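Local atomic coordinates of uncharacterized protein YLR132C (Kluyveromyces marxianus, PDB entry 6PFQ), a protein that belongs to the 2H phosphodiesterase superfamily and, as a Usb1 enzyme, probably acts as an exonuclease that trims the 3' end of U6 snRNA. Residues 61-66 with 129-134; 24-29 with 192-197; 35-40 with 180-185; 94-99 with 117-122; 110-115 with 157-162. All coordinates share one frame; numbering follows the deposited sequence.

Contact 1: 61-66 with 129-134; sequences VSLSET and PVLSIV
This is an apolar contact, with no hydrogen bond across it, in which helix 121-137 packs on the Leu63-Ser64 part of the broken strand 59-68. That strand is an outermost strand of the four-stranded antiparallel sheet, next to strand 9-16. The helix brings Val130, Leu131 and Val134. Leu63 is the centre of the other side. Its CD1 faces CG1 of Val130 at 4.3 Å, and its CD2 faces CD2 of Leu131 at 4.4 Å. These are loose methyl contacts. The tight point is the main chain: CD2 of Leu131 lies 3.2 Å from the carbonyl O of Leu63. In Leu131 CG stands anti to the carbonyl carbon, beside the backbone N, and from there CD2 reaches this oxygen. One turn on, Val134 points at segment 61-66 and sets CG1 3.6 Å from CB of Ser64. Ser64 OG donates a hydrogen bond to a lone pair of Glu65 O at 2.8 Å, and it is also hydrogen-bonded to Leu12 N. Leu205 joins Leu63 and Val130. Ser62, which directly precedes Leu63, and His60 are both seen to bind UMP, so the helix packs just beyond one of the two His-x-Ser motifs typical of the 2H phosphodiesterase superfamily.

Contact 2: 24-29 with 192-197; sequences QIMDLV and PLLRAN
Two antiparallel helices pair here, helix 20-39 and the short helix 191-197. Their local axes approach to 10.1 Å, with 159° between their N-to-C directions. No hydrogen bond crosses the interface. Ile25 points straight at the other helix. Its CG2, anti to the backbone N, meets CD2 of Leu193 tip to tip at 3.9 Å. The Ile25 and Asn197 side chains cross at about a right angle, and CD1 of Ile25 comes within 3.3 Å of CG of Asn197. CB, OD1 and ND2 of Asn197 are nearly as close, so the methyl meets the flat amide broadly. That amide cannot turn easily. ND2 donates to a lone pair of Leu193 O at 2.9 Å, almost straight at 174°, with the acceptor in the amide plane. The pair forms part of the helical layer against the six-stranded sheet: Met26 and Leu194 both touch Phe157 of strand 154-161, and Val29 and Leu194 both touch Trp102. On this inner side Met26 is bent at chi2 and chi3, which brings SD to 3.6 Å from CD1 of Leu194. CG1 of Val29 reaches the same CD1 crosswise at 4.1 Å. On the outer, more exposed side, CD1 of Leu28 meets CD2 of Leu193 tip to tip, also at 4.1 Å. Gln22 NE2 is hydrogen-bonded to Asn197 O at the far end.

Contact 3: 35-40 with 180-185; sequences AVMDTH and RNLVAT
Asn181 O is the best-held polar atom, gripped by two donors of one residue. Thr185 N bonds it at 2.9 Å, and Thr185 OG1 adds a bond of 3.0 Å from above the carbonyl plane. The C-terminal end of helix 20-39 packs crosswise on helix 169-186 here, away from the UMP site, with local axes 10.7 Å apart and 126° between their directions. Leu182 has CG anti to its backbone N and spreads its methyls over two partners. CD1 lies over the centre of the His40 ring, 3.7 Å from the centroid and 9° off the normal, a CH-pi contact. CD2 slides past Met37 and sits 3.7 Å from its CE. Met37 is bent at chi2 and chi3, so its CE also reaches CG1 of Val183, again at 3.7 Å. The polar tie runs from His40 NE2, just past the end of its helix, to OE1 of Glu186, the residue after segment 180-185. An alanine in place of His40 would remove the ring that Leu182 packs on and the bond to Glu186, and would probably loosen the end of helix 20-39 against helix 169-186. Otherwise the contact is apolar, and the Glu186 carboxylate would probably favour a protonated His40.

Contact 4: 94-99 with 117-122; sequences VPVALS and VGLSEP. Unlike the reference sequence in segment 117-122: Pro122 (reference Gln).
Leu98 and Leu119 face each other across two antiparallel strands, yet their side chains diverge from a CA-CA distance of 4.3 Å. The touching parts run 105° apart, so the strands meet in a sharp cross. Leu98 still meets its neighbours: CB touches CG1 of Val117 at 3.7 Å, and CD2 swings to CD1 of Leu119 at 3.8 Å. Phe157 and Val155 of strand 154-161 continue this apolar cluster. Beyond it two serines pack side by side: CB of Ser99 lies 3.6 Å from CA of Ser120. Ser120 takes the crowded position, OG between N and the carbonyl carbon (chi1 73°). From there OG caps Ala123 N as the N-cap of helix 121-137. Ser120 N reaches Ala97 O at 2.8 Å from above the carbonyl plane. Ser99 N gives a second direct bond to Gly118 O at 2.9 Å. A water accepts a hydrogen bond from Gly118 N and donates one to Ser99 O. Ser120 thus uses its backbone N for the strand and its hydroxyl for the helix, and the turn from strand 112-119 into helix 121-137 is held by polar bonds beside the apolar cluster of Leu98, Val117 and Leu119.

Contact 5: 110-115 with 157-162; sequences ASLQFL and FGVAQN
Strands 112-119 and 154-161 run antiparallel, 154° between their local directions and 4.5 Å between axes, with Gln113-Ala160 and Leu115-Gly158 as hydrogen-bonded pairs. Phe114 and Val159 form the non-hydrogen-bonded pair between them and point to the same face. Val159 keeps CG2 anti to its backbone N, which lays it over the centre of the Phe114 ring, 3.6 Å from the centroid and 10° off the normal. CB of Leu112 touches the same CG2 at 3.7 Å. At one end of the ladder Phe157 and Gly158 both face Leu115, a classic beta bulge. Leu115 O takes Phe157 N at 2.7 Å and a weaker bond from Gly158 N. The bulge follows the motif of His154 and Ser156, both seen to bind UMP, and Ser156 lies beside Phe114. At the other end Asn162 N bonds Ser111 O and Asn162 ND2 bonds Ala110 O, each at 2.9 Å, while OD1 accepts from Tyr164 N. The Asn162 amide stacks on that of Gln113, the planes 17° apart, and Gln113 NE2 is hydrogen-bonded to Glu106 OE2. An alanine in place of Asn162 would remove the ND2 bond to Ala110 O and the stack, and would probably loosen the turn before strand 112-119.

How the contacts relate
Contacts 4 and 5 share strand 112-119 and lie in the same six-stranded antiparallel sheet, their centres about 21 Å apart. Phe157 joins them by touching Leu98 and Val117. Helix 20-39 serves contacts 2 and 3, and both pack on this sheet: Met26 reaches Phe157, and Val183 reaches Leu115. The centres of contacts 2 and 3 lie about 17 Å apart. Contact 1 belongs to the other sheet. It shares helix 121-137 with contact 4 and touches it through Val61. Its centre lies about 31 Å from that of contact 3. Along the chain, contact 2 encloses all the others, and contacts 1 and 5 cross. Contacts 1 and 5 hold or adjoin the two His-x-Ser motifs, one on each sheet.

Contact 1: 61-66 with 129-134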
# COMPACT_ATOMS: atom_id res chain seq x y z
N VAL A 61 1.43 -3.16 3.13
CA VAL A 61 0.28 -3.60 2.33
C VAL A 61 -0.97 -3.21 3.11
O VAL A 61 -1.18 -3.72 4.21
CB VAL A 61 0.28 -5.10 2.05
CG1 VAL A 61 -0.98 -5.49 1.22
CG2 VAL A 61 1.58 -5.58 1.39
N SER A 62 -1.79 -2.33 2.54
CA SER A 62 -3.09 -2.02 3.15
C SER A 62 -4.02 -3.23 3.04
O SER A 62 -4.14 -3.83 1.97
CB SER A 62 -3.74 -0.82 2.46
OG SER A 62 -2.91 0.30 2.61
N LEU A 63 -4.69 -3.56 4.15
CA LEU A 63 -5.61 -4.69 4.22
C LEU A 63 -7.04 -4.27 4.52
O LEU A 63 -7.94 -5.11 4.44
CB LEU A 63 -5.15 -5.68 5.30
CG LEU A 63 -3.78 -6.29 5.06
CD1 LEU A 63 -3.35 -7.17 6.30
CD2 LEU A 63 -3.81 -7.14 3.81
N SER A 64 -7.27 -3.00 4.84
CA SER A 64 -8.63 -2.48 4.97
C SER A 64 -8.67 -1.04 4.49
O SER A 64 -7.63 -0.37 4.40
CB SER A 64 -9.14 -2.54 6.42
OG SER A 64 -8.44 -1.58 7.18
N GLU A 65 -9.89 -0.58 4.19
CA GLU A 65 -10.14 0.84 4.06
C GLU A 65 -9.96 1.52 5.43
O GLU A 65 -9.69 0.86 6.44
CB GLU A 65 -11.56 1.07 3.52
CG GLU A 65 -12.64 0.43 4.36
CD GLU A 65 -13.99 0.32 3.68
OE1 GLU A 65 -14.07 -0.12 2.51
OE2 GLU A 65 -15.00 0.68 4.33
N THR A 66 -10.02 2.85 5.43
CA THR A 66 -10.06 3.61 6.68
C THR A 66 -11.41 3.34 7.33
O THR A 66 -12.44 3.75 6.79
CB THR A 66 -9.86 5.10 6.44
OG1 THR A 66 -8.54 5.32 5.96
CG2 THR A 66 -10.04 5.87 7.72
N PRO A 129 -8.38 -15.04 3.30
CA PRO A 129 -9.12 -15.26 4.55
C PRO A 129 -9.05 -14.08 5.50
O PRO A 129 -9.99 -13.85 6.26
CB PRO A 129 -8.48 -16.52 5.14
CG PRO A 129 -7.64 -17.09 4.09
CD PRO A 129 -7.30 -16.02 3.12
N VAL A 130 -7.95 -13.31 5.46
CA VAL A 130 -7.86 -12.08 6.24
C VAL A 130 -8.85 -11.04 5.73
O VAL A 130 -9.61 -10.45 6.50
CB VAL A 130 -6.42 -11.53 6.21
CG1 VAL A 130 -6.31 -10.19 6.93
CG2 VAL A 130 -5.43 -12.57 6.78
N LEU A 131 -8.85 -10.79 4.41
CA LEU A 131 -9.81 -9.83 3.88
C LEU A 131 -11.24 -10.25 4.19
O LEU A 131 -12.10 -9.40 4.46
CB LEU A 131 -9.61 -9.68 2.37
CG LEU A 131 -8.25 -9.07 1.97
CD1 LEU A 131 -8.31 -8.81 0.47
CD2 LEU A 131 -7.98 -7.79 2.71
N SER A 132 -11.52 -11.56 4.17
CA SER A 132 -12.87 -12.01 4.46
C SER A 132 -13.29 -11.61 5.87
O SER A 132 -14.43 -11.19 6.08
CB SER A 132 -13.00 -13.51 4.27
OG SER A 132 -12.93 -13.83 2.90
N ILE A 133 -12.37 -11.73 6.83
CA ILE A 133 -12.67 -11.31 8.20
C ILE A 133 -12.93 -9.81 8.26
O ILE A 133 -13.88 -9.36 8.92
CB ILE A 133 -11.50 -11.71 9.12
CG1 ILE A 133 -11.43 -13.24 9.23
CG2 ILE A 133 -11.67 -11.08 10.50
CD1 ILE A 133 -10.10 -13.75 9.66
N VAL A 134 -12.10 -9.01 7.57
CA VAL A 134 -12.31 -7.56 7.55
C VAL A 134 -13.68 -7.22 6.96
O VAL A 134 -14.42 -6.39 7.51
CB VAL A 134 -11.18 -6.85 6.77
CG1 VAL A 134 -11.45 -5.31 6.72
CG2 VAL A 134 -9.82 -7.13 7.43

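Contact 2: 24-29 with 192-197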
# COMPACT_ATOMS: atom_id res chain seq x y z
N GLN A 24 18.81 -0.96 -1.50
CA GLN A 24 19.66 -0.53 -2.61
C GLN A 24 19.00 -0.78 -3.95
O GLN A 24 19.18 0.01 -4.89
CB GLN A 24 21.00 -1.28 -2.58
CG GLN A 24 21.74 -1.16 -1.28
CD GLN A 24 23.01 -1.99 -1.28
OE1 GLN A 24 23.48 -2.44 -2.33
NE2 GLN A 24 23.57 -2.21 -0.10
N ILE A 25 18.27 -1.90 -4.06
CA ILE A 25 17.49 -2.14 -5.27
C ILE A 25 16.44 -1.06 -5.44
O ILE A 25 16.25 -0.50 -6.52
CB ILE A 25 16.90 -3.56 -5.23
CG1 ILE A 25 18.07 -4.55 -5.44
CG2 ILE A 25 15.81 -3.78 -6.30
CD1 ILE A 25 17.67 -5.95 -5.27
N MET A 26 15.77 -0.69 -4.36
CA MET A 26 14.72 0.32 -4.55
C MET A 26 15.33 1.69 -4.88
O MET A 26 14.76 2.43 -5.70
CB MET A 26 13.82 0.40 -3.31
CG MET A 26 12.88 -0.83 -3.14
SD MET A 26 12.06 -1.33 -4.72
CE MET A 26 11.29 0.28 -5.16
N ASP A 27 16.51 2.01 -4.34
CA ASP A 27 17.21 3.22 -4.76
C ASP A 27 17.40 3.24 -6.28
O ASP A 27 17.05 4.21 -6.95
CB ASP A 27 18.57 3.32 -4.06
CG ASP A 27 18.46 3.54 -2.55
OD1 ASP A 27 17.39 3.95 -2.05
OD2 ASP A 27 19.46 3.31 -1.83
N LEU A 28 17.95 2.16 -6.86
CA LEU A 28 18.23 2.25 -8.29
C LEU A 28 16.95 2.18 -9.12
O LEU A 28 16.85 2.85 -10.16
CB LEU A 28 19.27 1.18 -8.74
CG LEU A 28 18.96 -0.26 -9.17
CD1 LEU A 28 18.39 -0.39 -10.61
CD2 LEU A 28 20.18 -1.18 -8.99
N VAL A 29 15.95 1.40 -8.69
CA VAL A 29 14.70 1.36 -9.45
C VAL A 29 14.04 2.74 -9.48
O VAL A 29 13.65 3.23 -10.55
CB VAL A 29 13.76 0.28 -8.88
CG1 VAL A 29 12.35 0.37 -9.53
CG2 VAL A 29 14.40 -1.11 -9.13
N PRO A 192 11.84 -6.74 -13.26
CA PRO A 192 12.20 -8.12 -12.88
C PRO A 192 13.11 -8.16 -11.67
O PRO A 192 12.95 -9.03 -10.81
CB PRO A 192 12.88 -8.68 -14.14
CG PRO A 192 12.18 -7.93 -15.26
CD PRO A 192 12.02 -6.50 -14.70
N LEU A 193 14.08 -7.23 -11.59
CA LEU A 193 14.95 -7.14 -10.43
C LEU A 193 14.14 -6.83 -9.17
O LEU A 193 14.39 -7.39 -8.09
CB LEU A 193 16.01 -6.06 -10.68
CG LEU A 193 16.91 -5.69 -9.50
CD1 LEU A 193 18.00 -6.80 -9.31
CD2 LEU A 193 17.56 -4.32 -9.71
N LEU A 194 13.19 -5.90 -9.27
CA LEU A 194 12.39 -5.58 -8.09
C LEU A 194 11.59 -6.80 -7.66
O LEU A 194 11.62 -7.20 -6.48
CB LEU A 194 11.48 -4.39 -8.39
CG LEU A 194 10.54 -3.92 -7.28
CD1 LEU A 194 10.15 -2.47 -7.54
CD2 LEU A 194 9.26 -4.78 -7.25
N ARG A 195 10.84 -7.42 -8.60
CA ARG A 195 9.98 -8.54 -8.20
C ARG A 195 10.81 -9.70 -7.64
O ARG A 195 10.36 -10.41 -6.74
CB ARG A 195 9.15 -9.05 -9.38
CG ARG A 195 8.11 -7.99 -9.89
CD ARG A 195 7.16 -8.58 -10.95
NE ARG A 195 7.91 -9.02 -12.11
CZ ARG A 195 7.96 -8.42 -13.29
NH1 ARG A 195 7.27 -7.32 -13.52
NH2 ARG A 195 8.70 -8.93 -14.27
N ALA A 196 12.03 -9.92 -8.15
CA ALA A 196 12.79 -11.05 -7.64
C ALA A 196 13.24 -10.81 -6.20
O ALA A 196 13.42 -11.76 -5.43
CB ALA A 196 14.00 -11.33 -8.55
N ASN A 197 13.41 -9.55 -5.80
CA ASN A 197 14.05 -9.27 -4.53
C ASN A 197 13.14 -8.69 -3.45
O ASN A 197 13.48 -8.79 -2.26
CB ASN A 197 15.19 -8.28 -4.76
CG ASN A 197 16.37 -8.94 -5.39
OD1 ASN A 197 17.17 -9.54 -4.69
ND2 ASN A 197 16.47 -8.87 -6.72

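Contact 3: 35-40 with 180-185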
# COMPACT_ATOMS: atom_id res chain seq x y z
N ALA A 35 14.28 9.34 -13.60
CA ALA A 35 14.95 9.84 -14.80
C ALA A 35 13.97 9.93 -15.97
O ALA A 35 14.02 10.88 -16.75
CB ALA A 35 16.15 8.94 -15.17
N VAL A 36 13.08 8.95 -16.10
CA VAL A 36 12.02 9.02 -17.11
C VAL A 36 11.05 10.17 -16.80
O VAL A 36 10.62 10.89 -17.71
CB VAL A 36 11.31 7.67 -17.23
CG1 VAL A 36 10.17 7.78 -18.22
CG2 VAL A 36 12.30 6.56 -17.64
N MET A 37 10.67 10.36 -15.54
CA MET A 37 9.80 11.50 -15.23
C MET A 37 10.46 12.82 -15.62
O MET A 37 9.83 13.70 -16.22
CB MET A 37 9.41 11.52 -13.74
CG MET A 37 8.74 10.24 -13.23
SD MET A 37 7.20 9.90 -14.12
CE MET A 37 7.81 8.76 -15.38
N ASP A 38 11.75 12.97 -15.31
CA ASP A 38 12.47 14.20 -15.68
C ASP A 38 12.45 14.42 -17.18
O ASP A 38 12.19 15.53 -17.66
CB ASP A 38 13.92 14.11 -15.22
CG ASP A 38 14.08 14.34 -13.75
OD1 ASP A 38 13.16 14.91 -13.15
OD2 ASP A 38 15.13 13.95 -13.20
N THR A 39 12.80 13.38 -17.95
CA THR A 39 12.81 13.49 -19.40
C THR A 39 11.48 13.99 -19.94
O THR A 39 11.44 14.81 -20.87
CB THR A 39 13.11 12.12 -20.00
OG1 THR A 39 14.45 11.77 -19.71
CG2 THR A 39 12.84 12.10 -21.50
N HIS A 40 10.38 13.55 -19.33
CA HIS A 40 9.06 13.90 -19.81
C HIS A 40 8.44 15.06 -19.07
O HIS A 40 7.24 15.30 -19.23
CB HIS A 40 8.16 12.66 -19.74
CG HIS A 40 8.52 11.63 -20.76
ND1 HIS A 40 7.89 11.55 -21.98
CD2 HIS A 40 9.47 10.68 -20.76
CE1 HIS A 40 8.42 10.57 -22.68
NE2 HIS A 40 9.38 10.02 -21.97
N ARG A 180 0.36 6.69 -15.98
CA ARG A 180 0.33 5.24 -15.87
C ARG A 180 0.90 4.60 -17.13
O ARG A 180 1.71 3.65 -17.06
CB ARG A 180 -1.10 4.76 -15.65
CG ARG A 180 -1.62 5.09 -14.24
CD ARG A 180 -3.14 4.96 -14.22
NE ARG A 180 -3.65 4.92 -12.83
CZ ARG A 180 -4.92 5.12 -12.52
NH1 ARG A 180 -5.79 5.43 -13.49
NH2 ARG A 180 -5.31 5.03 -11.24
N ASN A 181 0.51 5.10 -18.31
CA ASN A 181 1.06 4.54 -19.54
C ASN A 181 2.55 4.80 -19.66
O ASN A 181 3.29 3.96 -20.17
CB ASN A 181 0.34 5.11 -20.77
CG ASN A 181 0.96 4.63 -22.09
OD1 ASN A 181 0.83 3.48 -22.46
ND2 ASN A 181 1.69 5.51 -22.77
N LEU A 182 2.99 5.98 -19.25
CA LEU A 182 4.40 6.33 -19.38
C LEU A 182 5.29 5.42 -18.53
O LEU A 182 6.30 4.89 -19.03
CB LEU A 182 4.61 7.80 -19.03
CG LEU A 182 6.06 8.27 -19.05
CD1 LEU A 182 6.66 8.10 -20.46
CD2 LEU A 182 6.17 9.71 -18.50
N VAL A 183 4.95 5.22 -17.25
CA VAL A 183 5.83 4.40 -16.43
C VAL A 183 5.81 2.96 -16.92
O VAL A 183 6.86 2.28 -16.92
CB VAL A 183 5.52 4.48 -14.92
CG1 VAL A 183 5.70 5.89 -14.42
CG2 VAL A 183 4.11 3.95 -14.57
N ALA A 184 4.66 2.50 -17.43
CA ALA A 184 4.58 1.13 -17.93
C ALA A 184 5.38 0.95 -19.22
O ALA A 184 6.03 -0.08 -19.42
CB ALA A 184 3.12 0.74 -18.14
N THR A 185 5.34 1.92 -20.12
CA THR A 185 6.01 1.73 -21.42
C THR A 185 7.48 2.09 -21.38
O THR A 185 8.28 1.46 -22.10
CB THR A 185 5.34 2.58 -22.51
OG1 THR A 185 5.48 3.95 -22.17
CG2 THR A 185 3.88 2.30 -22.61

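Contact 4: 94-99 with 117-122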
# COMPACT_ATOMS: atom_id res chain seq x y z
N VAL A 94 2.17 -15.06 6.35
CA VAL A 94 1.70 -14.90 4.98
C VAL A 94 2.87 -14.39 4.15
O VAL A 94 3.66 -13.55 4.63
CB VAL A 94 0.49 -13.96 4.89
CG1 VAL A 94 -0.74 -14.59 5.55
CG2 VAL A 94 0.81 -12.62 5.50
N PRO A 95 3.02 -14.89 2.94
CA PRO A 95 4.09 -14.40 2.06
C PRO A 95 3.63 -13.14 1.34
O PRO A 95 2.44 -12.96 1.06
CB PRO A 95 4.27 -15.56 1.07
CG PRO A 95 2.87 -16.16 0.97
CD PRO A 95 2.21 -15.96 2.33
N VAL A 96 4.58 -12.24 1.10
CA VAL A 96 4.31 -11.07 0.28
C VAL A 96 5.30 -11.06 -0.87
O VAL A 96 6.52 -10.96 -0.66
CB VAL A 96 4.37 -9.76 1.08
CG1 VAL A 96 4.12 -8.59 0.16
CG2 VAL A 96 3.32 -9.76 2.17
N ALA A 97 4.78 -11.10 -2.09
CA ALA A 97 5.60 -11.00 -3.29
C ALA A 97 4.74 -10.30 -4.32
O ALA A 97 3.53 -10.16 -4.13
CB ALA A 97 6.07 -12.39 -3.80
N LEU A 98 5.38 -9.79 -5.37
CA LEU A 98 4.73 -8.88 -6.31
C LEU A 98 4.71 -9.47 -7.71
O LEU A 98 5.55 -10.30 -8.08
CB LEU A 98 5.46 -7.54 -6.33
CG LEU A 98 5.57 -7.04 -4.86
CD1 LEU A 98 6.66 -6.01 -4.77
CD2 LEU A 98 4.19 -6.53 -4.36
N SER A 99 3.74 -9.04 -8.51
CA SER A 99 3.65 -9.55 -9.86
C SER A 99 3.21 -8.41 -10.76
O SER A 99 2.51 -7.48 -10.31
CB SER A 99 2.64 -10.71 -9.86
OG SER A 99 2.31 -11.06 -11.14
N VAL A 117 3.27 -1.77 -7.09
CA VAL A 117 3.18 -3.04 -7.83
C VAL A 117 2.17 -3.92 -7.12
O VAL A 117 2.10 -3.94 -5.88
CB VAL A 117 4.56 -3.74 -7.92
CG1 VAL A 117 4.46 -5.00 -8.87
CG2 VAL A 117 5.64 -2.71 -8.42
N GLY A 118 1.32 -4.62 -7.89
CA GLY A 118 0.33 -5.48 -7.29
C GLY A 118 0.91 -6.74 -6.66
O GLY A 118 1.97 -7.25 -7.04
N LEU A 119 0.19 -7.28 -5.67
CA LEU A 119 0.66 -8.54 -5.08
C LEU A 119 0.51 -9.71 -6.04
O LEU A 119 -0.43 -9.76 -6.86
CB LEU A 119 -0.12 -8.86 -3.81
CG LEU A 119 0.63 -8.47 -2.51
CD1 LEU A 119 0.91 -6.94 -2.47
CD2 LEU A 119 -0.17 -8.89 -1.27
N SER A 120 1.40 -10.69 -5.89
CA SER A 120 1.32 -11.91 -6.70
C SER A 120 0.06 -12.72 -6.37
O SER A 120 -0.59 -12.56 -5.33
CB SER A 120 2.56 -12.78 -6.47
OG SER A 120 2.49 -13.38 -5.19
N GLU A 121 -0.29 -13.61 -7.31
CA GLU A 121 -1.48 -14.44 -7.11
C GLU A 121 -1.41 -15.25 -5.83
O GLU A 121 -2.39 -15.26 -5.07
CB GLU A 121 -1.70 -15.35 -8.33
CG GLU A 121 -3.05 -16.01 -8.25
CD GLU A 121 -3.30 -16.95 -9.43
OE1 GLU A 121 -2.33 -17.41 -10.07
OE2 GLU A 121 -4.47 -17.18 -9.72
N PRO A 122 -0.30 -15.93 -5.50
CA PRO A 122 -0.27 -16.66 -4.21
C PRO A 122 -0.35 -15.74 -3.00
O PRO A 122 -0.98 -16.10 -2.01
CB PRO A 122 1.07 -17.41 -4.26
CG PRO A 122 1.46 -17.45 -5.70
CD PRO A 122 0.92 -16.18 -6.30
O HOH W 1 1.39 -5.01 -10.75
O HOH W 2 1.36 -13.95 -9.69

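Contact 5: 110-115 with 157-162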
# COMPACT_ATOMS: atom_id res chain seq x y z
N ALA A 110 -6.91 12.85 -4.19
CA ALA A 110 -6.12 12.86 -5.42
C ALA A 110 -4.92 13.82 -5.34
O ALA A 110 -4.34 14.20 -6.37
CB ALA A 110 -6.98 13.16 -6.66
N SER A 111 -4.48 14.16 -4.14
CA SER A 111 -3.32 15.05 -4.06
C SER A 111 -2.01 14.31 -4.29
O SER A 111 -1.01 14.94 -4.67
CB SER A 111 -3.26 15.75 -2.70
OG SER A 111 -3.28 14.80 -1.65
N LEU A 112 -1.98 12.99 -4.03
CA LEU A 112 -0.76 12.21 -4.13
C LEU A 112 -1.01 11.03 -5.05
O LEU A 112 -2.10 10.45 -5.04
CB LEU A 112 -0.31 11.70 -2.77
CG LEU A 112 0.05 12.79 -1.73
CD1 LEU A 112 0.33 12.16 -0.34
CD2 LEU A 112 1.25 13.58 -2.23
N GLN A 113 0.02 10.66 -5.82
CA GLN A 113 -0.08 9.55 -6.76
C GLN A 113 1.01 8.56 -6.41
O GLN A 113 2.19 8.90 -6.46
CB GLN A 113 0.02 10.07 -8.21
CG GLN A 113 -1.22 10.96 -8.48
CD GLN A 113 -1.27 11.57 -9.87
OE1 GLN A 113 -0.24 11.76 -10.51
NE2 GLN A 113 -2.50 11.93 -10.32
N PHE A 114 0.62 7.35 -6.01
CA PHE A 114 1.53 6.35 -5.48
C PHE A 114 1.92 5.37 -6.56
O PHE A 114 1.06 4.76 -7.18
CB PHE A 114 0.84 5.59 -4.36
CG PHE A 114 0.72 6.40 -3.08
CD1 PHE A 114 -0.31 7.32 -2.92
CD2 PHE A 114 1.64 6.23 -2.06
CE1 PHE A 114 -0.41 8.10 -1.75
CE2 PHE A 114 1.52 6.97 -0.88
CZ PHE A 114 0.49 7.90 -0.75
N LEU A 115 3.23 5.19 -6.74
CA LEU A 115 3.77 4.21 -7.68
C LEU A 115 3.87 2.88 -6.95
O LEU A 115 4.56 2.79 -5.92
CB LEU A 115 5.15 4.68 -8.15
CG LEU A 115 5.83 3.76 -9.16
CD1 LEU A 115 5.11 3.84 -10.52
CD2 LEU A 115 7.33 4.14 -9.31
N PHE A 157 5.75 2.03 -3.61
CA PHE A 157 7.19 2.25 -3.47
C PHE A 157 7.59 3.72 -3.52
O PHE A 157 8.66 4.08 -3.02
CB PHE A 157 7.95 1.48 -4.57
CG PHE A 157 7.83 -0.01 -4.42
CD1 PHE A 157 8.64 -0.69 -3.53
CD2 PHE A 157 6.86 -0.72 -5.13
CE1 PHE A 157 8.53 -2.08 -3.37
CE2 PHE A 157 6.74 -2.09 -4.97
CZ PHE A 157 7.56 -2.77 -4.07
N GLY A 158 6.79 4.56 -4.16
CA GLY A 158 7.13 5.96 -4.28
C GLY A 158 5.86 6.77 -4.32
O GLY A 158 4.78 6.22 -4.54
N VAL A 159 5.98 8.08 -4.10
CA VAL A 159 4.77 8.91 -4.10
C VAL A 159 5.11 10.24 -4.73
O VAL A 159 6.13 10.86 -4.39
CB VAL A 159 4.20 9.06 -2.67
CG1 VAL A 159 5.21 9.73 -1.74
CG2 VAL A 159 2.84 9.83 -2.73
N ALA A 160 4.28 10.67 -5.67
CA ALA A 160 4.45 11.95 -6.36
C ALA A 160 3.26 12.86 -6.07
O ALA A 160 2.15 12.37 -5.78
CB ALA A 160 4.57 11.76 -7.87
N GLN A 161 3.48 14.17 -6.15
CA GLN A 161 2.38 15.13 -6.05
C GLN A 161 1.61 15.17 -7.35
O GLN A 161 2.19 15.10 -8.44
CB GLN A 161 2.92 16.53 -5.73
CG GLN A 161 3.59 16.57 -4.36
CD GLN A 161 4.15 17.95 -4.00
OE1 GLN A 161 3.83 18.49 -2.95
NE2 GLN A 161 5.00 18.49 -4.86
N ASN A 162 0.30 15.28 -7.25
CA ASN A 162 -0.51 15.45 -8.46
C ASN A 162 -0.43 16.91 -8.89
O ASN A 162 -1.06 17.78 -8.26
CB ASN A 162 -1.95 15.02 -8.18
CG ASN A 162 -2.87 15.21 -9.39
OD1 ASN A 162 -2.41 15.56 -10.50
ND2 ASN A 162 -4.17 14.96 -9.17
O HOH W 3 2.30 12.68 -10.25
O HOH W 4 -2.95 13.73 -12.56